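Neural-cadherin (Drosophila melanogaster, PDB 3UBF) mediates calcium-dependent, preferentially homophilic adhesion between cells through a chain of extracellular cadherin domains, three of which make up this fragment. Local coordinates at residues A[128-133]-A[179-184]; A[152-157]-A[163-168]; A[169-172]-A[176-179]. One frame throughout, in Å; residues are numbered along the deposited sequence.

Interaction 1: A[128-133]-A[179-184]; sequences FTLQAR and LYVKAE
Thr129 O, the carbonyl oxygen just ahead of the point where Leu130 meets Val181, is held by two side-chain amides, Gln131 NE2 at 3.2 Å and ND2 of Asn108. The glutamine approaches from above the carbonyl plane rather than along a lone pair. Its side chain is thereby folded back on its own strand, on the side turned from Val181. No hydrogen bond joins 128-133 to 179-184, and the contact itself is purely apolar. Leu130 and Val181 reach toward each other tip to tip, fork against fork: Leu130 CD2 lies 3.7 Å from Val181 CG2, while Leu130 CD1 sits 3.8 Å from Val181 CG1. With CG of Leu130 anti to the carbonyl carbon (chi1 -56°) the branch point is carried toward 179-184, and chi2 near 171° turns both methyls onto the valine. Two residues on, the strands come closer together, and small side chains suffice, Ala132 CB resting 3.8 Å from Ala183 CB. An alanine in place of Leu130 removes both methyls and would probably open a gap over Val181, which would keep Met113 as a neighbour but lose the leucine fork. This is the face-to-face packing of a cadherin beta sandwich, 126-133 belonging to one sheet and 176-185 to the other. Met113 of strand 113-117 touches both Leu130 and Val181, and Tyr143 of strand 141-149 packs on Leu130 and bonds through OH to Ala132 N.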
# COMPACT_ATOMS: atom_id res chain seq x y z
N PHE A 128 -18.39 -5.51 -0.83
CA PHE A 128 -16.93 -5.47 -0.66
C PHE A 128 -16.53 -4.13 -0.09
O PHE A 128 -17.18 -3.12 -0.33
CB PHE A 128 -16.47 -5.57 -2.11
CG PHE A 128 -14.99 -5.79 -2.27
CD1 PHE A 128 -14.45 -7.07 -2.16
CD2 PHE A 128 -14.15 -4.73 -2.55
CE1 PHE A 128 -13.09 -7.29 -2.32
CE2 PHE A 128 -12.80 -4.94 -2.73
CZ PHE A 128 -12.26 -6.22 -2.60
N THR A 129 -15.42 -4.13 0.64
CA THR A 129 -14.90 -2.94 1.29
C THR A 129 -13.52 -2.65 0.72
O THR A 129 -12.55 -3.37 1.02
CB THR A 129 -14.81 -3.15 2.81
OG1 THR A 129 -16.09 -3.53 3.31
CG2 THR A 129 -14.36 -1.88 3.52
N LEU A 130 -13.43 -1.62 -0.10
CA LEU A 130 -12.15 -1.13 -0.57
C LEU A 130 -11.34 -0.64 0.62
O LEU A 130 -11.88 0.07 1.48
CB LEU A 130 -12.33 0.02 -1.56
CG LEU A 130 -13.20 -0.28 -2.78
CD1 LEU A 130 -13.45 1.02 -3.51
CD2 LEU A 130 -12.53 -1.33 -3.70
N GLN A 131 -10.07 -1.04 0.68
CA GLN A 131 -9.17 -0.57 1.73
C GLN A 131 -7.85 -0.21 1.11
O GLN A 131 -7.13 -1.08 0.63
CB GLN A 131 -8.95 -1.62 2.82
CG GLN A 131 -10.20 -1.98 3.61
CD GLN A 131 -10.15 -3.39 4.19
OE1 GLN A 131 -9.25 -3.71 4.99
NE2 GLN A 131 -11.11 -4.24 3.79
N ALA A 132 -7.55 1.08 1.10
CA ALA A 132 -6.24 1.57 0.71
C ALA A 132 -5.51 2.09 1.94
O ALA A 132 -6.13 2.46 2.94
CB ALA A 132 -6.38 2.65 -0.33
N ARG A 133 -4.19 2.12 1.86
CA ARG A 133 -3.35 2.67 2.90
C ARG A 133 -2.51 3.77 2.30
O ARG A 133 -1.89 3.58 1.25
CB ARG A 133 -2.45 1.57 3.46
CG ARG A 133 -1.48 2.01 4.52
CD ARG A 133 -0.55 0.85 4.89
NE ARG A 133 -1.27 -0.23 5.57
CZ ARG A 133 -0.89 -1.51 5.57
NH1 ARG A 133 -1.61 -2.42 6.23
NH2 ARG A 133 0.19 -1.88 4.90
N LEU A 179 -16.41 -2.89 -11.60
CA LEU A 179 -16.13 -1.49 -11.29
C LEU A 179 -14.64 -1.28 -11.31
O LEU A 179 -13.88 -2.11 -10.81
CB LEU A 179 -16.62 -1.13 -9.90
CG LEU A 179 -18.08 -1.29 -9.54
CD1 LEU A 179 -18.21 -0.93 -8.07
CD2 LEU A 179 -18.89 -0.35 -10.40
N TYR A 180 -14.22 -0.17 -11.90
CA TYR A 180 -12.86 0.32 -11.70
C TYR A 180 -12.88 1.35 -10.59
O TYR A 180 -13.68 2.29 -10.63
CB TYR A 180 -12.26 0.87 -13.00
CG TYR A 180 -11.88 -0.22 -13.96
CD1 TYR A 180 -12.84 -0.85 -14.74
CD2 TYR A 180 -10.56 -0.65 -14.07
CE1 TYR A 180 -12.51 -1.86 -15.61
CE2 TYR A 180 -10.20 -1.66 -14.95
CZ TYR A 180 -11.19 -2.26 -15.71
OH TYR A 180 -10.86 -3.27 -16.59
N VAL A 181 -12.04 1.14 -9.59
CA VAL A 181 -12.10 1.90 -8.35
C VAL A 181 -10.73 2.52 -8.08
O VAL A 181 -9.71 2.05 -8.59
CB VAL A 181 -12.49 1.01 -7.16
CG1 VAL A 181 -13.96 0.54 -7.29
CG2 VAL A 181 -11.54 -0.19 -7.05
N LYS A 182 -10.72 3.57 -7.27
CA LYS A 182 -9.52 4.35 -7.06
C LYS A 182 -9.68 4.97 -5.70
O LYS A 182 -10.81 5.26 -5.29
CB LYS A 182 -9.47 5.43 -8.13
CG LYS A 182 -8.16 6.15 -8.36
CD LYS A 182 -8.43 7.28 -9.35
CE LYS A 182 -7.21 8.13 -9.63
NZ LYS A 182 -6.28 7.46 -10.59
N ALA A 183 -8.57 5.16 -4.99
CA ALA A 183 -8.59 5.94 -3.77
C ALA A 183 -7.67 7.12 -3.98
O ALA A 183 -6.56 6.96 -4.48
CB ALA A 183 -8.16 5.11 -2.58
N GLU A 184 -8.14 8.30 -3.63
CA GLU A 184 -7.38 9.50 -3.90
C GLU A 184 -7.12 10.24 -2.61
O GLU A 184 -7.96 10.29 -1.71
CB GLU A 184 -8.10 10.41 -4.91
CG GLU A 184 -7.25 11.60 -5.37
CD GLU A 184 -7.91 12.47 -6.43
OE1 GLU A 184 -8.64 11.94 -7.28
OE2 GLU A 184 -7.68 13.70 -6.43

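Interaction 2: A[152-157]-A[163-168]; sequences GRFEVD and VRTRGT. With ZN (zinc ion), chain D.
A beta hairpin at the edge of one sheet of the cadherin sandwich brings strand 154-156 antiparallel to 163-165. Its hydrogen-bonded pair is Glu155 with Arg164: Arg164 N meets Glu155 O at 2.9 Å, almost straight (176°), and Glu155 N returns a bond to Arg164 O. Past the regular strands the ladder continues with Arg166 N to Arg153 O, after which side chains take over. Arg153 grips Arg166 O side-on with two nitrogens, NE at 3.0 Å and NH2 at 3.1 Å, and the oxygen lies in the guanidinium plane. The bends at chi2 and chi3 turn the arginine back to reach it, although CB starts out away from the partner strand. Arg153 NH2 also donates to Asp169 O, so this nitrogen serves two carbonyls. Arg166 answers in the other direction, its NH1 reaching a lone pair of Gly152 O at 3.0 Å. Glu155 OE2 lies over one face of the Arg166 guanidinium, the carboxylate and guanidinium planes 30° apart; at 3.6 Å from Arg166 NE, with no N-H pointing at it, OE2 makes a long salt bridge of charges only. At the far end, Arg164 NH1 uses the anti lone pair of Asp157 OD2 at 3.3 Å. The same oxygen binds a zinc ion, whose charge would probably weaken its pull on the arginine, while Asp157 OD1 accepts from backbone N of Arg159 and Ser160. On the inner face, Phe154 CE2 touches Thr165 CG2 at 3.6 Å. From here Phe154 and Val163 pack on Leu179 of strand 176-185 in the facing sheet, and strand 126-133 flanks 162-165 on the side remote from 154-156.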
# COMPACT_ATOMS: atom_id res chain seq x y z
N GLY A 152 -24.95 0.66 -13.40
CA GLY A 152 -25.42 1.42 -12.25
C GLY A 152 -25.96 0.60 -11.11
O GLY A 152 -26.87 1.04 -10.42
N ARG A 153 -25.40 -0.59 -10.90
CA ARG A 153 -25.89 -1.48 -9.86
C ARG A 153 -25.07 -1.41 -8.57
O ARG A 153 -25.39 -2.06 -7.58
CB ARG A 153 -25.96 -2.93 -10.36
CG ARG A 153 -26.90 -3.18 -11.55
CD ARG A 153 -28.33 -2.62 -11.36
NE ARG A 153 -28.89 -2.96 -10.05
CZ ARG A 153 -29.47 -4.12 -9.75
NH1 ARG A 153 -29.59 -5.07 -10.67
NH2 ARG A 153 -29.93 -4.32 -8.52
N PHE A 154 -24.02 -0.60 -8.58
CA PHE A 154 -23.18 -0.48 -7.40
C PHE A 154 -22.71 0.94 -7.27
O PHE A 154 -22.53 1.65 -8.27
CB PHE A 154 -21.98 -1.43 -7.48
CG PHE A 154 -22.35 -2.87 -7.51
CD1 PHE A 154 -22.58 -3.52 -8.72
CD2 PHE A 154 -22.51 -3.59 -6.33
CE1 PHE A 154 -22.95 -4.86 -8.77
CE2 PHE A 154 -22.87 -4.93 -6.36
CZ PHE A 154 -23.09 -5.57 -7.59
N GLU A 155 -22.51 1.34 -6.02
CA GLU A 155 -21.84 2.60 -5.70
C GLU A 155 -20.94 2.38 -4.51
O GLU A 155 -21.10 1.41 -3.77
CB GLU A 155 -22.84 3.74 -5.48
CG GLU A 155 -23.31 4.40 -6.78
CD GLU A 155 -24.50 5.31 -6.61
OE1 GLU A 155 -25.13 5.31 -5.53
OE2 GLU A 155 -24.85 6.02 -7.57
N VAL A 156 -19.97 3.26 -4.34
CA VAL A 156 -18.96 3.11 -3.29
C VAL A 156 -19.07 4.28 -2.33
O VAL A 156 -19.27 5.41 -2.75
CB VAL A 156 -17.51 3.04 -3.86
CG1 VAL A 156 -17.20 4.29 -4.67
CG2 VAL A 156 -16.50 2.89 -2.73
N ASP A 157 -18.97 3.98 -1.05
CA ASP A 157 -18.92 4.98 -0.03
C ASP A 157 -17.51 5.59 -0.07
O ASP A 157 -16.53 4.88 0.09
CB ASP A 157 -19.21 4.32 1.31
CG ASP A 157 -19.34 5.29 2.42
OD1 ASP A 157 -18.50 6.20 2.53
OD2 ASP A 157 -20.27 5.13 3.23
N VAL A 163 -18.58 -0.99 -0.87
CA VAL A 163 -19.27 -1.05 -2.14
C VAL A 163 -20.63 -1.66 -1.88
O VAL A 163 -20.71 -2.77 -1.31
CB VAL A 163 -18.49 -1.89 -3.18
CG1 VAL A 163 -19.22 -1.91 -4.52
CG2 VAL A 163 -17.07 -1.34 -3.36
N ARG A 164 -21.68 -0.95 -2.27
CA ARG A 164 -23.05 -1.32 -1.95
C ARG A 164 -23.94 -1.40 -3.19
O ARG A 164 -23.83 -0.57 -4.10
CB ARG A 164 -23.66 -0.31 -0.98
CG ARG A 164 -23.11 -0.38 0.42
CD ARG A 164 -23.82 0.62 1.30
NE ARG A 164 -23.41 0.55 2.70
CZ ARG A 164 -22.55 1.40 3.28
NH1 ARG A 164 -21.98 2.38 2.59
NH2 ARG A 164 -22.25 1.24 4.56
N THR A 165 -24.83 -2.40 -3.23
CA THR A 165 -25.74 -2.58 -4.33
C THR A 165 -26.72 -1.42 -4.37
O THR A 165 -27.11 -0.89 -3.33
CB THR A 165 -26.56 -3.88 -4.19
OG1 THR A 165 -27.34 -3.85 -2.99
CG2 THR A 165 -25.67 -5.08 -4.15
N ARG A 166 -27.14 -1.02 -5.57
CA ARG A 166 -28.29 -0.13 -5.65
C ARG A 166 -29.35 -0.71 -6.58
O ARG A 166 -29.05 -1.60 -7.40
CB ARG A 166 -27.89 1.32 -6.00
CG ARG A 166 -27.40 1.53 -7.39
CD ARG A 166 -26.81 2.92 -7.60
NE ARG A 166 -27.83 3.97 -7.73
CZ ARG A 166 -28.40 4.32 -8.88
NH1 ARG A 166 -28.09 3.70 -10.01
NH2 ARG A 166 -29.29 5.30 -8.91
N GLY A 167 -30.58 -0.21 -6.44
CA GLY A 167 -31.71 -0.69 -7.22
C GLY A 167 -32.28 -1.98 -6.66
O GLY A 167 -31.65 -2.63 -5.83
N THR A 168 -33.48 -2.36 -7.13
CA THR A 168 -34.17 -3.54 -6.62
C THR A 168 -34.12 -4.73 -7.56
O THR A 168 -34.54 -5.83 -7.19
CB THR A 168 -35.65 -3.25 -6.30
OG1 THR A 168 -36.31 -2.85 -7.50
CG2 THR A 168 -35.80 -2.16 -5.23
ZN ZN D . -20.52 5.88 4.88
O HOH W 1 -19.88 2.52 5.30

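Interaction 3: A[169-172]-A[176-179]; sequences DLFQ and EYVL. With ZN (zinc ion), chain K.
The aromatic part of this contact is a T-shaped pair, Phe171 turning its ring edge to the face of Tyr177. The planes stand at 86° and the ring centroids are 5.3 Å apart. Contact is made by Phe171 CD2, which sits 3.6 Å from Tyr177 CZ, displaced from the ring centre toward the hydroxyl end. Phe171 CB adds to this, lying 3.4 Å from Tyr177 OH, so that the phenol end is covered by the root of the phenylalanine as well as by its ring. The tyrosine carries CG anti to its carbonyl carbon (chi1 -54°), which sends the ring from strand 176-179 toward the loop. That loop is the connection which, in this cadherin sandwich, leaves strand 162-165 of one sheet and enters strand 176-185 of the other; the Tyr177 ring reaches back from the strand to Phe171 and Gln172 within it. Phe171 is also engaged from the hairpin side, by a cation-pi contact with Arg153 and by the ring of Phe154.

Hydrogen bonding centres on the phenol oxygen. Gln172 N donates to Tyr177 OH at 2.8 Å, nearly straight (172°), arriving near the plane of the tyrosine ring. The bond ties the loop backbone directly to the side chain and should limit rotation of the hydroxyl. A water also lies at the ring edge, 2.6 Å from Tyr177 OH, and makes a weak second bond to Leu170 O, so the phenol reaches two successive peptide units of the loop.

Metal coordination involves Asp169, at the head of 169-172: its OD2 binds a zinc ion at 2.0 Å, and a water supplies a further ligand to the metal.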
# COMPACT_ATOMS: atom_id res chain seq x y z
N ASP A 169 -33.65 -4.53 -8.78
CA ASP A 169 -33.51 -5.64 -9.73
C ASP A 169 -32.59 -6.72 -9.18
O ASP A 169 -31.70 -6.46 -8.37
CB ASP A 169 -32.99 -5.17 -11.10
CG ASP A 169 -34.05 -4.48 -11.94
OD1 ASP A 169 -35.24 -4.44 -11.53
OD2 ASP A 169 -33.69 -3.96 -13.02
N LEU A 170 -32.84 -7.94 -9.62
CA LEU A 170 -32.02 -9.08 -9.30
C LEU A 170 -30.67 -9.00 -10.01
O LEU A 170 -30.51 -8.29 -10.99
CB LEU A 170 -32.76 -10.35 -9.73
CG LEU A 170 -34.16 -10.56 -9.14
CD1 LEU A 170 -34.86 -11.73 -9.83
CD2 LEU A 170 -34.07 -10.78 -7.64
N PHE A 171 -29.70 -9.75 -9.50
CA PHE A 171 -28.46 -9.96 -10.22
C PHE A 171 -28.51 -11.36 -10.83
O PHE A 171 -29.29 -12.22 -10.36
CB PHE A 171 -27.25 -9.77 -9.29
CG PHE A 171 -27.19 -8.40 -8.67
CD1 PHE A 171 -27.91 -8.12 -7.50
CD2 PHE A 171 -26.45 -7.38 -9.26
CE1 PHE A 171 -27.90 -6.84 -6.93
CE2 PHE A 171 -26.42 -6.10 -8.69
CZ PHE A 171 -27.15 -5.83 -7.52
N GLN A 172 -27.74 -11.56 -11.91
CA GLN A 172 -27.72 -12.80 -12.70
C GLN A 172 -26.61 -13.73 -12.23
O GLN A 172 -25.49 -13.30 -11.96
CB GLN A 172 -27.52 -12.50 -14.18
CG GLN A 172 -28.72 -12.73 -15.09
CD GLN A 172 -29.92 -11.82 -14.78
OE1 GLN A 172 -31.07 -12.27 -14.78
NE2 GLN A 172 -29.64 -10.54 -14.51
N GLU A 176 -20.74 -11.22 -14.49
CA GLU A 176 -19.69 -10.38 -13.92
C GLU A 176 -20.05 -8.90 -13.97
O GLU A 176 -20.38 -8.35 -15.04
CB GLU A 176 -18.33 -10.63 -14.60
CG GLU A 176 -17.18 -10.10 -13.74
CD GLU A 176 -15.79 -10.26 -14.33
OE1 GLU A 176 -15.63 -10.22 -15.58
OE2 GLU A 176 -14.85 -10.39 -13.52
N TYR A 177 -19.99 -8.26 -12.81
CA TYR A 177 -20.21 -6.82 -12.69
C TYR A 177 -18.87 -6.17 -12.34
O TYR A 177 -18.27 -6.49 -11.31
CB TYR A 177 -21.27 -6.52 -11.63
CG TYR A 177 -22.57 -7.27 -11.87
CD1 TYR A 177 -22.75 -8.56 -11.37
CD2 TYR A 177 -23.61 -6.68 -12.59
CE1 TYR A 177 -23.94 -9.25 -11.57
CE2 TYR A 177 -24.81 -7.36 -12.81
CZ TYR A 177 -24.97 -8.65 -12.30
OH TYR A 177 -26.13 -9.35 -12.52
N VAL A 178 -18.41 -5.25 -13.20
CA VAL A 178 -17.08 -4.69 -13.07
C VAL A 178 -17.10 -3.22 -12.68
O VAL A 178 -17.73 -2.40 -13.33
CB VAL A 178 -16.23 -4.90 -14.36
CG1 VAL A 178 -14.87 -4.26 -14.23
CG2 VAL A 178 -16.08 -6.37 -14.69
N LEU A 179 -16.41 -2.89 -11.60
CA LEU A 179 -16.13 -1.49 -11.29
C LEU A 179 -14.64 -1.28 -11.31
O LEU A 179 -13.88 -2.11 -10.81
CB LEU A 179 -16.62 -1.13 -9.90
CG LEU A 179 -18.08 -1.29 -9.54
CD1 LEU A 179 -18.21 -0.93 -8.07
CD2 LEU A 179 -18.89 -0.35 -10.40
ZN ZN K . -34.74 -2.96 -14.42
O HOH W 2 -28.10 -7.85 -13.45
O HOH W 3 -33.76 -1.66 -15.61

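How the interactions relate
All three contacts lie in the middle cadherin domain of the fragment. Interaction 2 is nested along the chain within the loop closed by interaction 1, and interaction 3 follows it in series. Interaction 2 builds the edge of one sheet, interaction 1 joins that sheet to the facing one, and interaction 3 fastens the crossing between them. Centres of interactions 1 and 2 are about 14 Å apart, bridged by Leu130 on Val156; those of 2 and 3 are about 10 Å apart. Interactions 1 and 3, about 18 Å apart, share Leu179 on strand 176-185. Together they trace one continuous run of packing through the sandwich.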